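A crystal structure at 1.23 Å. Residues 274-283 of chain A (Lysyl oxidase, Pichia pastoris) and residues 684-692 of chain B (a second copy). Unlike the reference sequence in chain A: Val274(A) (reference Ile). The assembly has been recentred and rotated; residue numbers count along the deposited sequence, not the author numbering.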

ATOM      1  N   VAL A 274      26.906 -15.693   7.582  1.00 22.82           N
ATOM      2  CA  VAL A 274      26.031 -14.719   8.201  1.00 23.86           C
ATOM      3  C   VAL A 274      26.315 -13.350   7.594  1.00 21.20           C
ATOM      4  O   VAL A 274      27.482 -12.955   7.450  1.00 24.35           O
ATOM      5  N   ARG A 275      25.253 -12.636   7.229  1.00 17.90           N
ATOM      6  CA  ARG A 275      25.426 -11.260   6.804  1.00 17.39           C
ATOM      7  C   ARG A 275      26.013 -10.432   7.946  1.00 19.57           C
ATOM      8  O   ARG A 275      25.828 -10.716   9.138  1.00 19.13           O
ATOM      9  N   HIS A 276      26.736  -9.398   7.565  1.00 18.36           N
ATOM     10  CA  HIS A 276      27.357  -8.474   8.528  1.00 19.92           C
ATOM     11  C   HIS A 276      26.317  -7.950   9.520  1.00 17.39           C
ATOM     12  O   HIS A 276      25.244  -7.450   9.090  1.00 17.34           O
ATOM     13  N   LEU A 277      26.602  -8.096  10.808  1.00 18.32           N
ATOM     14  CA  LEU A 277      25.746  -7.645  11.893  1.00 18.95           C
ATOM     15  C   LEU A 277      24.466  -8.433  12.131  1.00 17.88           C
ATOM     16  O   LEU A 277      23.672  -8.084  13.012  1.00 19.50           O
ATOM     17  N   ASP A 278      24.278  -9.513  11.378  1.00 18.79           N
ATOM     18  CA  ASP A 278      23.128 -10.394  11.596  1.00 17.48           C
ATOM     19  C   ASP A 278      23.351 -11.308  12.811  1.00 18.74           C
ATOM     20  O   ASP A 278      22.495 -12.136  13.115  1.00 21.57           O
ATOM     21  N   ASP A 279      24.512 -11.180  13.488  1.00 19.83           N
ATOM     22  CA  ASP A 279      24.762 -11.783  14.790  1.00 21.50           C
ATOM     23  C   ASP A 279      24.285 -10.864  15.947  1.00 21.43           C
ATOM     24  O   ASP A 279      24.593 -11.118  17.123  1.00 26.21           O
ATOM     25  N   ARG A 280      23.511  -9.834  15.584  1.00 19.15           N
ATOM     26  CA  ARG A 280      22.785  -9.009  16.543  1.00 19.15           C
ATOM     27  C   ARG A 280      21.302  -9.248  16.294  1.00 18.71           C
ATOM     28  O   ARG A 280      20.845  -9.309  15.156  1.00 17.99           O
ATOM     29  N   LYS A 281      20.535  -9.317  17.372  1.00 18.81           N
ATOM     30  CA  LYS A 281      19.076  -9.484  17.299  1.00 19.50           C
ATOM     31  C   LYS A 281      18.435  -8.301  16.630  1.00 18.44           C
ATOM     32  O   LYS A 281      18.777  -7.168  16.928  1.00 19.48           O
ATOM     33  N   SER A 282      17.438  -8.545  15.789  1.00 17.27           N
ATOM     34  CA  SER A 282      16.759  -7.449  15.155  1.00 17.20           C
ATOM     35  C   SER A 282      15.847  -6.683  16.134  1.00 19.58           C
ATOM     36  O   SER A 282      15.587  -7.132  17.253  1.00 18.78           O
ATOM     37  N   PRO A 283      15.296  -5.539  15.699  1.00 16.75           N
ATOM     38  CA  PRO A 283      14.571  -4.703  16.675  1.00 18.29           C
ATOM     39  C   PRO A 283      13.282  -5.314  17.197  1.00 15.59           C
ATOM     40  O   PRO A 283      12.668  -6.168  16.532  1.00 17.66           O
TER
ATOM     41  N   GLU B 684      14.691 -17.178  -3.964  1.00 15.65           N
ATOM     42  CA  GLU B 684      14.416 -16.048  -3.081  1.00 15.67           C
ATOM     43  C   GLU B 684      15.569 -15.922  -2.062  1.00 14.68           C
ATOM     44  O   GLU B 684      15.955 -16.882  -1.385  1.00 17.67           O
ATOM     45  N   ASN B 685      16.136 -14.720  -1.951  1.00 14.68           N
ATOM     46  CA  ASN B 685      17.431 -14.539  -1.314  1.00 14.88           C
ATOM     47  C   ASN B 685      17.476 -14.001   0.120  1.00 16.00           C
ATOM     48  O   ASN B 685      18.548 -13.700   0.639  1.00 19.60           O
ATOM     49  N   SER B 686      16.359 -14.062   0.835  1.00 16.09           N
ATOM     50  CA  SER B 686      16.392 -13.811   2.268  1.00 15.78           C
ATOM     51  C   SER B 686      16.760 -15.010   3.126  1.00 16.04           C
ATOM     52  O   SER B 686      16.921 -14.856   4.341  1.00 18.01           O
ATOM     53  N   ARG B 687      16.869 -16.195   2.516  1.00 16.43           N
ATOM     54  CA  ARG B 687      16.944 -17.439   3.285  1.00 17.15           C
ATOM     55  C   ARG B 687      18.172 -17.562   4.189  1.00 19.32           C
ATOM     56  O   ARG B 687      18.173 -18.346   5.151  1.00 20.67           O
ATOM     57  N   ASP B 688      19.209 -16.774   3.907  1.00 18.27           N
ATOM     58  CA  ASP B 688      20.407 -16.770   4.723  1.00 16.99           C
ATOM     59  C   ASP B 688      20.367 -15.907   6.002  1.00 17.31           C
ATOM     60  O   ASP B 688      21.284 -15.948   6.834  1.00 19.42           O
ATOM     61  N   THR B 689      19.293 -15.147   6.209  1.00 18.08           N
ATOM     62  CA  THR B 689      19.212 -14.376   7.433  1.00 16.68           C
ATOM     63  C   THR B 689      19.157 -15.279   8.660  1.00 16.92           C
ATOM     64  O   THR B 689      18.610 -16.387   8.619  1.00 18.67           O
ATOM     65  N   THR B 690      19.702 -14.820   9.773  1.00 17.63           N
ATOM     66  CA  THR B 690      19.520 -15.500  11.032  1.00 19.00           C
ATOM     67  C   THR B 690      18.218 -15.094  11.720  1.00 16.84           C
ATOM     68  O   THR B 690      17.879 -15.708  12.736  1.00 18.18           O
ATOM     69  N   GLN B 691      17.510 -14.083  11.197  1.00 18.15           N
ATOM     70  CA  GLN B 691      16.321 -13.574  11.877  1.00 17.21           C
ATOM     71  C   GLN B 691      15.112 -14.418  11.454  1.00 16.48           C
ATOM     72  O   GLN B 691      14.199 -13.956  10.761  1.00 16.54           O
ATOM     73  N   GLN B 692      15.155 -15.684  11.870  1.00 17.69           N
ATOM     74  CA  GLN B 692      14.108 -16.645  11.543  1.00 17.39           C
ATOM     75  C   GLN B 692      14.057 -17.716  12.621  1.00 19.85           C
ATOM     76  O   GLN B 692      14.975 -17.787  13.463  1.00 20.60           O
TER

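The strongest polar contact between the two stretches is a salt bridge between Arg275(A) and Asp688(B). It is two-pronged. Arg275(A) NE donates to Asp688(B) OD2 at 2.9 Å, and Arg275(A) NH2 donates to Asp688(B) OD1 at 2.8 Å. Both N-H...O angles are close to linear, so the carboxylate meets the edge of the guanidinium nearly in its plane. The arginine reaches this position with chi1 m, then chi2 and chi3 both t, an extended side chain that brings the guanidinium to Asp688(B). Asp688(B) answers with chi1 p. Both CA-to-CB bonds point toward the opposing stretch. Arg275(A) NH2 also lies 2.7 Å from Asn685(B) O, but the angle is poor and this is not a hydrogen bond.

Asp278(A) is the second anchor. Its CA-to-CB bond points toward chain B, and its chi1 of -144° lies between wells. Its OD2 accepts two hydrogen bonds from chain B: Thr690(B) N to Asp278(A) OD2 at 2.9 Å, and Thr689(B) OG1 to Asp278(A) OD2 at 2.9 Å. One carboxylate oxygen thus ties down two successive residues. The backbone of the same aspartate is used too. Thr690(B) OG1 donates to Asp278(A) O at 2.6 Å, a short bond. Thr690(B) has chi1 p and its CA-to-CB bond points toward chain A. Thr689(B) has chi1 t and its CA-to-CB bond points sideways, yet its hydroxyl still reaches the aspartate.

Gln691(B) forms the third polar site. It has chi1 m and chi2 m, a folded side chain whose CA-to-CB bond points toward chain A. Its OE1 accepts from Ser282(A) N at 2.9 Å and from Ser282(A) OG at 2.8 Å. Ser282(A) has chi1 p, which lets its hydroxyl and its own amide converge on one oxygen. The other end of the amide is held within chain B, where Gln691(B) NE2 donates to Thr690(B) OG1 at 3.0 Å. This links the glutamine to the threonine that binds Asp278(A).

Two waters fill gaps around Asp278(A). Water 1 accepts from Arg275(A) N at 2.8 Å. It donates to Asp278(A) OD2 at 2.7 Å and to Asp688(B) O at 2.9 Å, so it bridges the two chains. Water 2 donates to Asp278(A) OD1 at 2.9 Å and to Thr689(B) OG1 at 3.0 Å. Both carboxylate oxygens therefore have water partners.

Packing beyond these bonds is modest. Val274(A), which differs from the reference sequence, has chi1 t and its CA-to-CB bond points sideways. Its CG2 meets Thr690(B) CG2 at 3.8 Å, methyl against methyl. The Gln691(B) CG methylene lies against the carboxylate oxygen Asp278(A) OD1 at 3.4 Å. Asp279(A), Arg280(A) and Lys281(A) direct their CA-to-CB bonds away from chain B. His276(A) and Leu277(A) are out of reach. On chain B, the CA-to-CB bond of Arg687(B) points away, and its NE forms a salt bridge within the stretch, to Glu684(B) OE1 at 2.9 Å.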

ATOM      1  CB  VAL A 274      26.227 -14.766   9.720  1.00 32.84           C
ATOM      2  CG1 VAL A 274      25.583 -13.628  10.413  1.00 32.92           C
ATOM      3  CG2 VAL A 274      25.645 -16.061  10.223  1.00 32.24           C
ATOM      4  CB  ARG A 275      24.104 -10.654   6.335  1.00 18.12           C
ATOM      5  CG  ARG A 275      23.360 -11.419   5.275  1.00 16.32           C
ATOM      6  CD  ARG A 275      22.223 -10.672   4.732  1.00 17.50           C
ATOM      7  NE  ARG A 275      21.432 -11.505   3.801  1.00 17.82           N
ATOM      8  CZ  ARG A 275      20.371 -11.106   3.134  1.00 15.57           C
ATOM      9  NH1 ARG A 275      19.987  -9.829   3.129  1.00 17.03           N
ATOM     10  NH2 ARG A 275      19.677 -12.007   2.449  1.00 16.04           N
ATOM     11  CB  HIS A 276      27.996  -7.308   7.749  1.00 21.19           C
ATOM     12  CG  HIS A 276      28.757  -6.337   8.601  1.00 19.58           C
ATOM     13  ND1 HIS A 276      28.607  -4.975   8.464  1.00 21.00           N
ATOM     14  CD2 HIS A 276      29.709  -6.519   9.555  1.00 22.61           C
ATOM     15  CE1 HIS A 276      29.419  -4.353   9.293  1.00 23.86           C
ATOM     16  NE2 HIS A 276      30.099  -5.268   9.984  1.00 22.44           N
ATOM     17  CB  LEU A 277      25.520  -6.144  11.828  1.00 17.82           C
ATOM     18  CG  LEU A 277      26.790  -5.320  11.662  1.00 20.26           C
ATOM     19  CD1 LEU A 277      26.426  -3.846  11.584  1.00 19.89           C
ATOM     20  CD2 LEU A 277      27.815  -5.637  12.709  1.00 22.53           C
ATOM     21  CB  ASP A 278      22.803 -11.216  10.344  1.00 18.51           C
ATOM     22  CG  ASP A 278      21.335 -11.449  10.130  1.00 19.02           C
ATOM     23  OD1 ASP A 278      20.462 -10.823  10.822  1.00 20.03           O
ATOM     24  OD2 ASP A 278      20.964 -12.244   9.226  1.00 20.39           O
ATOM     25  CB  ASP A 279      26.236 -12.193  14.945  1.00 24.36           C
ATOM     26  CG  ASP A 279      27.214 -11.033  14.802  1.00 30.10           C
ATOM     27  OD1 ASP A 279      26.818  -9.945  14.308  1.00 25.48           O
ATOM     28  OD2 ASP A 279      28.429 -11.180  15.112  1.00 33.46           O
ATOM     29  CB  ARG A 280      23.107  -7.519  16.354  1.00 18.34           C
ATOM     30  CG  ARG A 280      24.569  -7.157  16.525  1.00 18.24           C
ATOM     31  CD  ARG A 280      24.900  -5.690  16.236  1.00 19.67           C
ATOM     32  NE  ARG A 280      26.341  -5.488  16.422  1.00 20.79           N
ATOM     33  CZ  ARG A 280      26.938  -4.322  16.586  1.00 20.43           C
ATOM     34  NH1 ARG A 280      26.231  -3.207  16.648  1.00 21.11           N
ATOM     35  NH2 ARG A 280      28.261  -4.280  16.776  1.00 24.37           N
ATOM     36  CB  LYS A 281      18.487  -9.518  18.715  1.00 28.98           C
ATOM     37  CG  LYS A 281      18.682 -10.766  19.517  1.00 32.27           C
ATOM     38  CD  LYS A 281      17.936 -10.640  20.882  1.00 52.15           C
ATOM     39  CE  LYS A 281      18.822 -10.906  22.069  1.00 46.12           C
ATOM     40  NZ  LYS A 281      18.209 -10.633  23.426  1.00 35.63           N
ATOM     41  CB  SER A 282      15.975  -7.988  13.946  1.00 17.56           C
ATOM     42  OG  SER A 282      14.942  -8.922  14.290  1.00 18.49           O
ATOM     43  CB  PRO A 283      14.337  -3.383  15.928  1.00 17.85           C
ATOM     44  CG  PRO A 283      15.378  -3.380  14.848  1.00 21.13           C
ATOM     45  CD  PRO A 283      15.529  -4.825  14.445  1.00 17.86           C
TER
ATOM     46  CB  GLU B 684      13.066 -16.306  -2.437  1.00 17.68           C
ATOM     47  CG  GLU B 684      12.514 -15.199  -1.578  1.00 17.57           C
ATOM     48  CD  GLU B 684      13.093 -15.197  -0.178  1.00 17.65           C
ATOM     49  OE1 GLU B 684      13.111 -16.268   0.499  1.00 18.39           O
ATOM     50  OE2 GLU B 684      13.508 -14.110   0.260  1.00 17.42           O
ATOM     51  CB  ASN B 685      18.373 -13.736  -2.232  1.00 17.55           C
ATOM     52  CG  ASN B 685      19.349 -14.614  -2.980  1.00 18.22           C
ATOM     53  OD1 ASN B 685      20.537 -14.495  -2.795  1.00 23.06           O
ATOM     54  ND2 ASN B 685      18.837 -15.506  -3.835  1.00 18.16           N
ATOM     55  CB  SER B 686      15.048 -13.262   2.751  1.00 16.02           C
ATOM     56  OG  SER B 686      14.022 -14.237   2.759  1.00 16.58           O
ATOM     57  CB  ARG B 687      16.917 -18.657   2.350  1.00 19.59           C
ATOM     58  CG  ARG B 687      15.697 -18.825   1.423  1.00 19.45           C
ATOM     59  CD  ARG B 687      14.337 -19.049   2.117  1.00 21.70           C
ATOM     60  NE  ARG B 687      13.920 -17.821   2.762  1.00 18.17           N
ATOM     61  CZ  ARG B 687      13.747 -17.638   4.060  1.00 18.33           C
ATOM     62  NH1 ARG B 687      13.762 -18.665   4.905  1.00 19.92           N
ATOM     63  NH2 ARG B 687      13.470 -16.426   4.487  1.00 20.81           N
ATOM     64  CB  ASP B 688      21.619 -16.375   3.865  1.00 19.82           C
ATOM     65  CG  ASP B 688      21.509 -15.006   3.277  1.00 20.77           C
ATOM     66  OD1 ASP B 688      20.426 -14.682   2.770  1.00 24.22           O
ATOM     67  OD2 ASP B 688      22.463 -14.212   3.272  1.00 23.30           O
ATOM     68  CB  THR B 689      18.025 -13.380   7.435  1.00 16.52           C
ATOM     69  OG1 THR B 689      18.121 -12.561   8.601  1.00 16.79           O
ATOM     70  CG2 THR B 689      16.649 -14.034   7.490  1.00 18.06           C
ATOM     71  CB  THR B 690      20.636 -15.192  11.987  1.00 18.67           C
ATOM     72  OG1 THR B 690      20.608 -13.798  12.316  1.00 21.02           O
ATOM     73  CG2 THR B 690      22.037 -15.513  11.415  1.00 20.43           C
ATOM     74  CB  GLN B 691      16.116 -12.083  11.552  1.00 16.32           C
ATOM     75  CG  GLN B 691      17.317 -11.231  11.945  1.00 17.42           C
ATOM     76  CD  GLN B 691      17.660 -11.333  13.419  1.00 18.35           C
ATOM     77  OE1 GLN B 691      16.871 -10.952  14.283  1.00 18.16           O
ATOM     78  NE2 GLN B 691      18.841 -11.884  13.715  1.00 19.49           N
ATOM     79  CB  GLN B 692      14.311 -17.213  10.128  1.00 18.75           C
ATOM     80  CG  GLN B 692      15.621 -17.878   9.847  1.00 19.63           C
ATOM     81  CD  GLN B 692      15.639 -18.476   8.443  1.00 19.33           C
ATOM     82  OE1 GLN B 692      14.944 -19.444   8.179  1.00 21.22           O
ATOM     83  NE2 GLN B 692      16.485 -17.935   7.565  1.00 19.96           N
TER
HETATM   84  O   HOH W   1      22.774 -13.780   7.974  1.00 19.46           O
HETATM   85  O   HOH W   2      18.447  -9.653   9.120  1.00 18.94           O